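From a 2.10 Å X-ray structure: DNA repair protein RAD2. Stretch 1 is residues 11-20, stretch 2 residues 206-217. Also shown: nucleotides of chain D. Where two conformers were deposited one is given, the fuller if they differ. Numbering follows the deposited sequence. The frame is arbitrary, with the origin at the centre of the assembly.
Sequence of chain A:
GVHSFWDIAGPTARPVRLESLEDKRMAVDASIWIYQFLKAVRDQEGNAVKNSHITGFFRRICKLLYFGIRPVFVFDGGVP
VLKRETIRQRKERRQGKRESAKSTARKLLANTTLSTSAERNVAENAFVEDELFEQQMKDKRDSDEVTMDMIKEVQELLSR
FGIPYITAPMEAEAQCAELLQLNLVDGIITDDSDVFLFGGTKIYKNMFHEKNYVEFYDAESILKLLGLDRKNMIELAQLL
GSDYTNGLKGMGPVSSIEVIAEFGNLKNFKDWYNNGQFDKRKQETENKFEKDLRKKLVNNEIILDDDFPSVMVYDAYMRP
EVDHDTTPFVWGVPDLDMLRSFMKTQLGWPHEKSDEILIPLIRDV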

ATOM      1  N   PRO A  11     -18.971  -3.955   5.226  1.00 30.23           N
ATOM      2  CA  PRO A  11     -20.181  -3.429   4.583  1.00 25.38           C
ATOM      3  C   PRO A  11     -21.454  -4.155   4.974  1.00 26.10           C
ATOM      4  O   PRO A  11     -22.521  -3.670   4.615  1.00 25.86           O
ATOM      5  N   THR A  12     -21.373  -5.265   5.707  1.00 19.46           N
ATOM      6  CA  THR A  12     -22.608  -5.901   6.164  1.00 19.28           C
ATOM      7  C   THR A  12     -22.996  -5.428   7.567  1.00 19.12           C
ATOM      8  O   THR A  12     -24.014  -5.856   8.113  1.00 23.24           O
ATOM      9  N   ALA A  13     -22.166  -4.575   8.160  1.00 23.72           N
ATOM     10  CA  ALA A  13     -22.406  -4.138   9.539  1.00 21.63           C
ATOM     11  C   ALA A  13     -23.653  -3.274   9.592  1.00 29.59           C
ATOM     12  O   ALA A  13     -23.884  -2.451   8.700  1.00 25.04           O
ATOM     13  N   ARG A  14     -24.434  -3.445  10.651  1.00 29.23           N
ATOM     14  CA  ARG A  14     -25.594  -2.596  10.885  1.00 29.08           C
ATOM     15  C   ARG A  14     -25.466  -1.869  12.223  1.00 31.52           C
ATOM     16  O   ARG A  14     -25.281  -2.502  13.268  1.00 27.63           O
ATOM     17  N   PRO A  15     -25.548  -0.530  12.186  1.00 38.43           N
ATOM     18  CA  PRO A  15     -25.452   0.299  13.392  1.00 35.53           C
ATOM     19  C   PRO A  15     -26.620   0.015  14.314  1.00 30.38           C
ATOM     20  O   PRO A  15     -27.769  -0.026  13.869  1.00 32.51           O
ATOM     21  N   VAL A  16     -26.328  -0.195  15.589  1.00 30.05           N
ATOM     22  CA  VAL A  16     -27.359  -0.494  16.577  1.00 24.88           C
ATOM     23  C   VAL A  16     -27.159   0.392  17.811  1.00 33.62           C
ATOM     24  O   VAL A  16     -26.024   0.563  18.285  1.00 25.85           O
ATOM     25  N   ARG A  17     -28.253   0.968  18.313  1.00 32.06           N
ATOM     26  CA  ARG A  17     -28.200   1.850  19.488  1.00 32.76           C
ATOM     27  C   ARG A  17     -28.006   1.081  20.788  1.00 24.32           C
ATOM     28  O   ARG A  17     -28.679   0.069  21.034  1.00 24.59           O
ATOM     29  N   LEU A  18     -27.114   1.580  21.638  1.00 27.25           N
ATOM     30  CA  LEU A  18     -26.839   0.918  22.916  1.00 29.57           C
ATOM     31  C   LEU A  18     -28.122   0.728  23.709  1.00 26.92           C
ATOM     32  O   LEU A  18     -28.305  -0.294  24.369  1.00 28.31           O
ATOM     33  N   GLU A  19     -29.027   1.700  23.602  1.00 26.13           N
ATOM     34  CA  GLU A  19     -30.338   1.635  24.254  1.00 25.77           C
ATOM     35  C   GLU A  19     -31.173   0.392  23.902  1.00 35.95           C
ATOM     36  O   GLU A  19     -31.986  -0.074  24.715  1.00 36.81           O
ATOM     37  N   SER A  20     -30.973  -0.150  22.701  1.00 30.68           N
ATOM     38  CA  SER A  20     -31.779  -1.287  22.252  0.61 34.48           C
ATOM     39  C   SER A  20     -31.349  -2.604  22.894  1.00 36.51           C
ATOM     40  O   SER A  20     -32.096  -3.587  22.871  1.00 34.46           O
ATOM     41  N   ASN A 206     -16.970  -2.916  18.474  1.00 17.65           N
ATOM     42  CA  ASN A 206     -16.762  -1.506  18.848  1.00 22.73           C
ATOM     43  C   ASN A 206     -17.684  -1.058  19.975  1.00 25.17           C
ATOM     44  O   ASN A 206     -18.049   0.113  20.060  1.00 21.49           O
ATOM     45  N   MET A 207     -18.063  -2.004  20.828  1.00 16.44           N
ATOM     46  CA  MET A 207     -18.926  -1.732  21.973  1.00 23.12           C
ATOM     47  C   MET A 207     -18.341  -0.660  22.905  1.00 28.42           C
ATOM     48  O   MET A 207     -19.077   0.120  23.498  1.00 25.55           O
ATOM     49  N   PHE A 208     -17.019  -0.613  23.034  1.00 22.59           N
ATOM     50  CA  PHE A 208     -16.422   0.347  23.955  1.00 29.06           C
ATOM     51  C   PHE A 208     -15.708   1.512  23.268  1.00 39.28           C
ATOM     52  O   PHE A 208     -14.871   2.186  23.873  1.00 35.32           O
ATOM     53  N   HIS A 209     -16.064   1.751  22.006  1.00 29.44           N
ATOM     54  CA  HIS A 209     -15.736   3.012  21.357  1.00 32.82           C
ATOM     55  C   HIS A 209     -16.615   4.107  21.953  1.00 32.65           C
ATOM     56  O   HIS A 209     -17.656   3.822  22.545  1.00 33.84           O
ATOM     57  N   GLU A 210     -16.200   5.359  21.803  1.00 37.23           N
ATOM     58  CA  GLU A 210     -16.969   6.473  22.354  1.00 46.62           C
ATOM     59  C   GLU A 210     -18.065   6.931  21.388  1.00 47.91           C
ATOM     60  O   GLU A 210     -17.978   8.022  20.813  1.00 47.42           O
ATOM     61  N   LYS A 211     -19.091   6.096  21.217  1.00 48.71           N
ATOM     62  CA  LYS A 211     -20.152   6.346  20.236  1.00 47.11           C
ATOM     63  C   LYS A 211     -21.534   6.035  20.788  1.00 43.68           C
ATOM     64  O   LYS A 211     -21.665   5.299  21.768  1.00 50.08           O
ATOM     65  N   ASN A 212     -22.570   6.583  20.153  1.00 43.03           N
ATOM     66  CA  ASN A 212     -23.938   6.276  20.571  1.00 48.75           C
ATOM     67  C   ASN A 212     -24.422   4.909  20.073  1.00 51.84           C
ATOM     68  O   ASN A 212     -25.429   4.372  20.568  1.00 47.05           O
ATOM     69  N   TYR A 213     -23.681   4.344  19.116  1.00 37.17           N
ATOM     70  CA  TYR A 213     -24.054   3.071  18.506  1.00 37.98           C
ATOM     71  C   TYR A 213     -22.949   2.010  18.618  1.00 31.55           C
ATOM     72  O   TYR A 213     -21.807   2.316  18.969  1.00 33.11           O
ATOM     73  N   VAL A 214     -23.315   0.767  18.312  1.00 28.33           N
ATOM     74  CA  VAL A 214     -22.386  -0.363  18.270  1.00 31.21           C
ATOM     75  C   VAL A 214     -22.598  -1.069  16.923  1.00 33.04           C
ATOM     76  O   VAL A 214     -23.710  -1.028  16.374  1.00 27.54           O
ATOM     77  N   GLU A 215     -21.553  -1.681  16.364  1.00 30.25           N
ATOM     78  CA  GLU A 215     -21.689  -2.371  15.070  1.00 26.89           C
ATOM     79  C   GLU A 215     -22.146  -3.817  15.240  1.00 24.62           C
ATOM     80  O   GLU A 215     -21.450  -4.638  15.860  1.00 27.33           O
ATOM     81  N   PHE A 216     -23.312  -4.132  14.694  1.00 20.48           N
ATOM     82  CA  PHE A 216     -23.854  -5.483  14.792  1.00 20.89           C
ATOM     83  C   PHE A 216     -23.560  -6.293  13.520  1.00 26.60           C
ATOM     84  O   PHE A 216     -23.747  -5.794  12.411  1.00 22.47           O
ATOM     85  N   TYR A 217     -23.097  -7.532  13.689  1.00 21.15           N
ATOM     86  CA  TYR A 217     -22.808  -8.412  12.555  1.00 21.27           C
ATOM     87  C   TYR A 217     -23.468  -9.745  12.788  1.00 22.01           C
ATOM     88  O   TYR A 217     -23.450 -10.270  13.908  1.00 20.80           O
TER

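Strand 14-17 runs antiparallel to the strand that begins at Tyr-213; the two are joined by their backbones, and side chains alternate between the two faces over the pairs Arg-14 with Phe-216, Pro-15 with Glu-215 and Val-16 with Val-214. Arg-14 N donates to Phe-216 O at 3.0 Å and Phe-216 N returns a bond to Arg-14 O at 2.9 Å; a second reciprocal pair links Val-16 N to Val-214 O (2.9 Å) and Val-214 N to Val-16 O (2.7 Å). Beyond them, Leu-18 N reaches Asn-212 O in a weak bond of 3.4 Å. Pro-15 has no amide hydrogen to give, but it occupies a non-hydrogen-bonded position opposite Glu-215, where none is needed. At the other end, one water lies 2.6 Å from Thr-12 O and 2.7 Å from Phe-216 O, within hydrogen-bonding reach of both carbonyls.

Two polar contacts lie within one stretch. Tyr-217 OH donates to Glu-215 OE1 at 2.8 Å, the glutamate extended from an m chi1 to a t chi2. A long salt bridge spans 3.8 Å from Arg-17 NH2 to Glu-19 OE1.

Arg-14, Val-16, Val-214 and Phe-216 share one face of the sheet. Val-16 (t) sets CG2 3.7 Å from Phe-216 CB, and its CB lies 4.1 Å from Val-214 CG1; beta-branched valines suit such extended backbone. Arg-14, m at chi1 through chi3, starts on this face but leads its charged end away. On the face of Pro-15 and Glu-215, Pro-15 CB meets Tyr-213 CD2 at 3.9 Å. Small Ala-13 fits closely over one face of the Tyr-217 ring (m), with CB 3.3 Å from CZ.

Leu-18 (m, t), buried and apolar, starts sideways, then brings CD2 to 3.7 Å from Met-207 CE and 4.2 Å from Val-214 CB. Farther out, the DA16 sugar places C5' over one face of the His-209 ring.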

ATOM      1  CB  PRO A  11     -19.901  -3.600   3.075  1.00 24.34           C
ATOM      2  CG  PRO A  11     -18.793  -4.577   2.984  1.00 35.18           C
ATOM      3  CD  PRO A  11     -17.976  -4.410   4.236  1.00 28.12           C
ATOM      4  CB  THR A  12     -22.495  -7.419   6.182  1.00 22.45           C
ATOM      5  OG1 THR A  12     -21.605  -7.805   7.238  1.00 24.97           O
ATOM      6  CG2 THR A  12     -21.963  -7.936   4.818  1.00 19.43           C
ATOM      7  CB  ALA A  13     -21.231  -3.348  10.058  1.00 26.92           C
ATOM      8  CB  ARG A  14     -26.872  -3.427  10.842  1.00 31.12           C
ATOM      9  CG  ARG A  14     -27.184  -3.956   9.451  1.00 34.33           C
ATOM     10  CD  ARG A  14     -27.843  -2.885   8.577  1.00 37.86           C
ATOM     11  NE  ARG A  14     -29.274  -2.740   8.877  1.00 52.40           N
ATOM     12  CZ  ARG A  14     -30.208  -3.615   8.502  1.00 52.35           C
ATOM     13  NH1 ARG A  14     -29.862  -4.702   7.820  1.00 49.20           N
ATOM     14  NH2 ARG A  14     -31.491  -3.411   8.804  1.00 42.16           N
ATOM     15  CB  PRO A  15     -25.553   1.726  12.847  1.00 41.43           C
ATOM     16  CG  PRO A  15     -25.146   1.608  11.386  1.00 41.72           C
ATOM     17  CD  PRO A  15     -25.694   0.280  10.964  1.00 35.80           C
ATOM     18  CB  VAL A  16     -27.332  -1.997  16.958  1.00 28.97           C
ATOM     19  CG1 VAL A  16     -28.095  -2.260  18.245  1.00 32.30           C
ATOM     20  CG2 VAL A  16     -27.895  -2.840  15.814  1.00 34.80           C
ATOM     21  CB  ARG A  17     -29.472   2.696  19.593  1.00 34.12           C
ATOM     22  CG  ARG A  17     -29.632   3.691  18.453  1.00 35.66           C
ATOM     23  CD  ARG A  17     -30.717   4.716  18.740  1.00 46.26           C
ATOM     24  NE  ARG A  17     -30.354   6.009  18.169  1.00 53.77           N
ATOM     25  CZ  ARG A  17     -29.567   6.894  18.778  1.00 50.02           C
ATOM     26  NH1 ARG A  17     -29.280   8.043  18.182  1.00 46.25           N
ATOM     27  NH2 ARG A  17     -29.063   6.630  19.983  1.00 52.98           N
ATOM     28  CB  LEU A  18     -25.815   1.726  23.711  1.00 25.49           C
ATOM     29  CG  LEU A  18     -24.537   1.967  22.906  1.00 36.89           C
ATOM     30  CD1 LEU A  18     -23.785   3.204  23.394  1.00 44.02           C
ATOM     31  CD2 LEU A  18     -23.652   0.736  22.970  1.00 30.79           C
ATOM     32  CB  GLU A  19     -31.151   2.901  23.925  1.00 38.32           C
ATOM     33  CG  GLU A  19     -30.608   4.209  24.526  1.00 42.57           C
ATOM     34  CD  GLU A  19     -29.386   4.776  23.796  1.00 51.70           C
ATOM     35  OE1 GLU A  19     -28.893   4.145  22.828  1.00 44.83           O
ATOM     36  OE2 GLU A  19     -28.915   5.866  24.203  1.00 48.55           O
ATOM     37  CB  SER A  20     -31.742  -1.414  20.726  0.61 32.55           C
ATOM     38  OG  SER A  20     -30.426  -1.656  20.270  0.61 28.07           O
ATOM     39  CB  ASN A 206     -16.910  -0.564  17.636  1.00 23.10           C
ATOM     40  CG  ASN A 206     -15.832  -0.777  16.596  1.00 30.37           C
ATOM     41  OD1 ASN A 206     -14.874  -1.518  16.820  1.00 33.29           O
ATOM     42  ND2 ASN A 206     -15.976  -0.119  15.456  1.00 32.71           N
ATOM     43  CB  MET A 207     -19.157  -3.026  22.756  1.00 17.87           C
ATOM     44  CG  MET A 207     -20.041  -2.887  23.985  1.00 30.90           C
ATOM     45  SD  MET A 207     -21.789  -2.735  23.550  1.00 34.54           S
ATOM     46  CE  MET A 207     -22.420  -2.074  25.088  1.00 35.63           C
ATOM     47  CB  PHE A 208     -15.567  -0.377  25.000  1.00 29.05           C
ATOM     48  CG  PHE A 208     -16.336  -1.441  25.725  1.00 26.45           C
ATOM     49  CD1 PHE A 208     -17.189  -1.108  26.765  1.00 22.52           C
ATOM     50  CD2 PHE A 208     -16.275  -2.758  25.312  1.00 19.72           C
ATOM     51  CE1 PHE A 208     -17.942  -2.077  27.408  1.00 19.74           C
ATOM     52  CE2 PHE A 208     -17.019  -3.738  25.952  1.00 16.76           C
ATOM     53  CZ  PHE A 208     -17.854  -3.392  27.005  1.00 23.91           C
ATOM     54  CB  HIS A 209     -15.941   2.916  19.843  1.00 33.93           C
ATOM     55  CG  HIS A 209     -14.838   2.195  19.134  1.00 37.67           C
ATOM     56  ND1 HIS A 209     -14.571   2.375  17.794  1.00 43.55           N
ATOM     57  CD2 HIS A 209     -13.928   1.297  19.583  1.00 39.42           C
ATOM     58  CE1 HIS A 209     -13.545   1.617  17.446  1.00 37.98           C
ATOM     59  NE2 HIS A 209     -13.135   0.956  18.513  1.00 44.73           N
ATOM     60  CB  GLU A 210     -16.037   7.635  22.700  1.00 47.28           C
ATOM     61  CG  GLU A 210     -16.140   8.086  24.144  1.00 55.63           C
ATOM     62  CD  GLU A 210     -16.148   6.919  25.115  1.00 62.65           C
ATOM     63  OE1 GLU A 210     -17.184   6.718  25.788  1.00 64.41           O
ATOM     64  OE2 GLU A 210     -15.125   6.202  25.205  1.00 58.76           O
ATOM     65  CB  LYS A 211     -19.924   5.506  18.982  1.00 46.15           C
ATOM     66  CG  LYS A 211     -19.406   6.288  17.797  1.00 53.52           C
ATOM     67  CD  LYS A 211     -17.976   5.907  17.445  1.00 52.44           C
ATOM     68  CE  LYS A 211     -17.424   6.862  16.397  1.00 58.98           C
ATOM     69  NZ  LYS A 211     -17.566   8.286  16.831  1.00 64.46           N
ATOM     70  CB  ASN A 212     -24.924   7.402  20.198  1.00 50.24           C
ATOM     71  CG  ASN A 212     -24.941   7.722  18.703  1.00 53.84           C
ATOM     72  OD1 ASN A 212     -24.661   6.870  17.859  1.00 57.22           O
ATOM     73  ND2 ASN A 212     -25.287   8.963  18.374  1.00 56.65           N
ATOM     74  CB  TYR A 213     -24.444   3.282  17.035  1.00 29.43           C
ATOM     75  CG  TYR A 213     -23.277   3.618  16.134  1.00 33.54           C
ATOM     76  CD1 TYR A 213     -22.764   4.910  16.078  1.00 45.96           C
ATOM     77  CD2 TYR A 213     -22.682   2.645  15.336  1.00 38.25           C
ATOM     78  CE1 TYR A 213     -21.684   5.225  15.254  1.00 44.75           C
ATOM     79  CE2 TYR A 213     -21.598   2.952  14.506  1.00 39.41           C
ATOM     80  CZ  TYR A 213     -21.109   4.243  14.471  1.00 44.03           C
ATOM     81  OH  TYR A 213     -20.047   4.559  13.655  1.00 55.38           O
ATOM     82  CB  VAL A 214     -22.645  -1.325  19.466  1.00 24.63           C
ATOM     83  CG1 VAL A 214     -24.032  -1.902  19.395  1.00 21.49           C
ATOM     84  CG2 VAL A 214     -21.610  -2.451  19.530  1.00 32.43           C
ATOM     85  CB  GLU A 215     -20.381  -2.328  14.279  1.00 23.55           C
ATOM     86  CG  GLU A 215     -19.900  -0.923  13.961  1.00 32.38           C
ATOM     87  CD  GLU A 215     -18.621  -0.917  13.153  1.00 40.83           C
ATOM     88  OE1 GLU A 215     -18.111  -2.014  12.828  1.00 37.44           O
ATOM     89  OE2 GLU A 215     -18.128   0.189  12.840  1.00 56.99           O
ATOM     90  CB  PHE A 216     -25.354  -5.414  15.031  1.00 23.19           C
ATOM     91  CG  PHE A 216     -26.048  -6.743  14.952  1.00 22.84           C
ATOM     92  CD1 PHE A 216     -25.946  -7.658  15.988  1.00 23.29           C
ATOM     93  CD2 PHE A 216     -26.824  -7.069  13.844  1.00 29.93           C
ATOM     94  CE1 PHE A 216     -26.596  -8.881  15.926  1.00 22.80           C
ATOM     95  CE2 PHE A 216     -27.477  -8.288  13.771  1.00 24.87           C
ATOM     96  CZ  PHE A 216     -27.365  -9.196  14.816  1.00 25.00           C
ATOM     97  CB  TYR A 217     -21.304  -8.678  12.429  1.00 16.13           C
ATOM     98  CG  TYR A 217     -20.465  -7.479  12.071  1.00 17.88           C
ATOM     99  CD1 TYR A 217     -20.056  -6.570  13.043  1.00 17.39           C
ATOM    100  CD2 TYR A 217     -20.060  -7.267  10.768  1.00 16.85           C
ATOM    101  CE1 TYR A 217     -19.275  -5.465  12.711  1.00 19.23           C
ATOM    102  CE2 TYR A 217     -19.275  -6.167  10.425  1.00 22.20           C
ATOM    103  CZ  TYR A 217     -18.883  -5.275  11.401  1.00 19.51           C
ATOM    104  OH  TYR A 217     -18.109  -4.183  11.048  1.00 19.92           O
TER
ATOM    105  P    DA D  16      -9.323   6.291  18.670  1.00 85.56           P
ATOM    106  OP1  DA D  16     -10.337   6.409  17.589  1.00 63.57           O
ATOM    107  OP2  DA D  16      -8.833   7.508  19.363  1.00 74.20           O
ATOM    108  O5'  DA D  16      -9.854   5.284  19.797  1.00 71.77           O
ATOM    109  C5'  DA D  16     -10.426   4.035  19.434  1.00 59.49           C
ATOM    110  C4'  DA D  16     -10.225   3.038  20.558  1.00 62.44           C
ATOM    111  O4'  DA D  16      -8.812   2.747  20.705  1.00 61.66           O
ATOM    112  C3'  DA D  16     -10.665   3.525  21.940  1.00 66.17           C
ATOM    113  O3'  DA D  16     -11.932   2.947  22.283  1.00 60.00           O
ATOM    114  C2'  DA D  16      -9.535   3.091  22.890  1.00 57.53           C
ATOM    115  C1'  DA D  16      -8.680   2.193  21.995  1.00 59.36           C
ATOM    116  N9   DA D  16      -7.261   2.088  22.336  1.00 55.20           N
ATOM    117  C8   DA D  16      -6.415   3.076  22.762  1.00 54.13           C
ATOM    118  N7   DA D  16      -5.186   2.662  22.983  1.00 53.66           N
ATOM    119  C5   DA D  16      -5.225   1.308  22.675  1.00 53.54           C
ATOM    120  C6   DA D  16      -4.244   0.289  22.704  1.00 47.34           C
ATOM    121  N6   DA D  16      -2.972   0.497  23.067  1.00 49.79           N
ATOM    122  N1   DA D  16      -4.619  -0.958  22.333  1.00 41.74           N
ATOM    123  C2   DA D  16      -5.893  -1.164  21.961  1.00 43.30           C
ATOM    124  N3   DA D  16      -6.899  -0.287  21.900  1.00 45.02           N
ATOM    125  C4   DA D  16      -6.498   0.940  22.276  1.00 51.10           C
HETATM  126  O   HOH W   1     -25.073  -6.864  10.278  1.00 30.83           O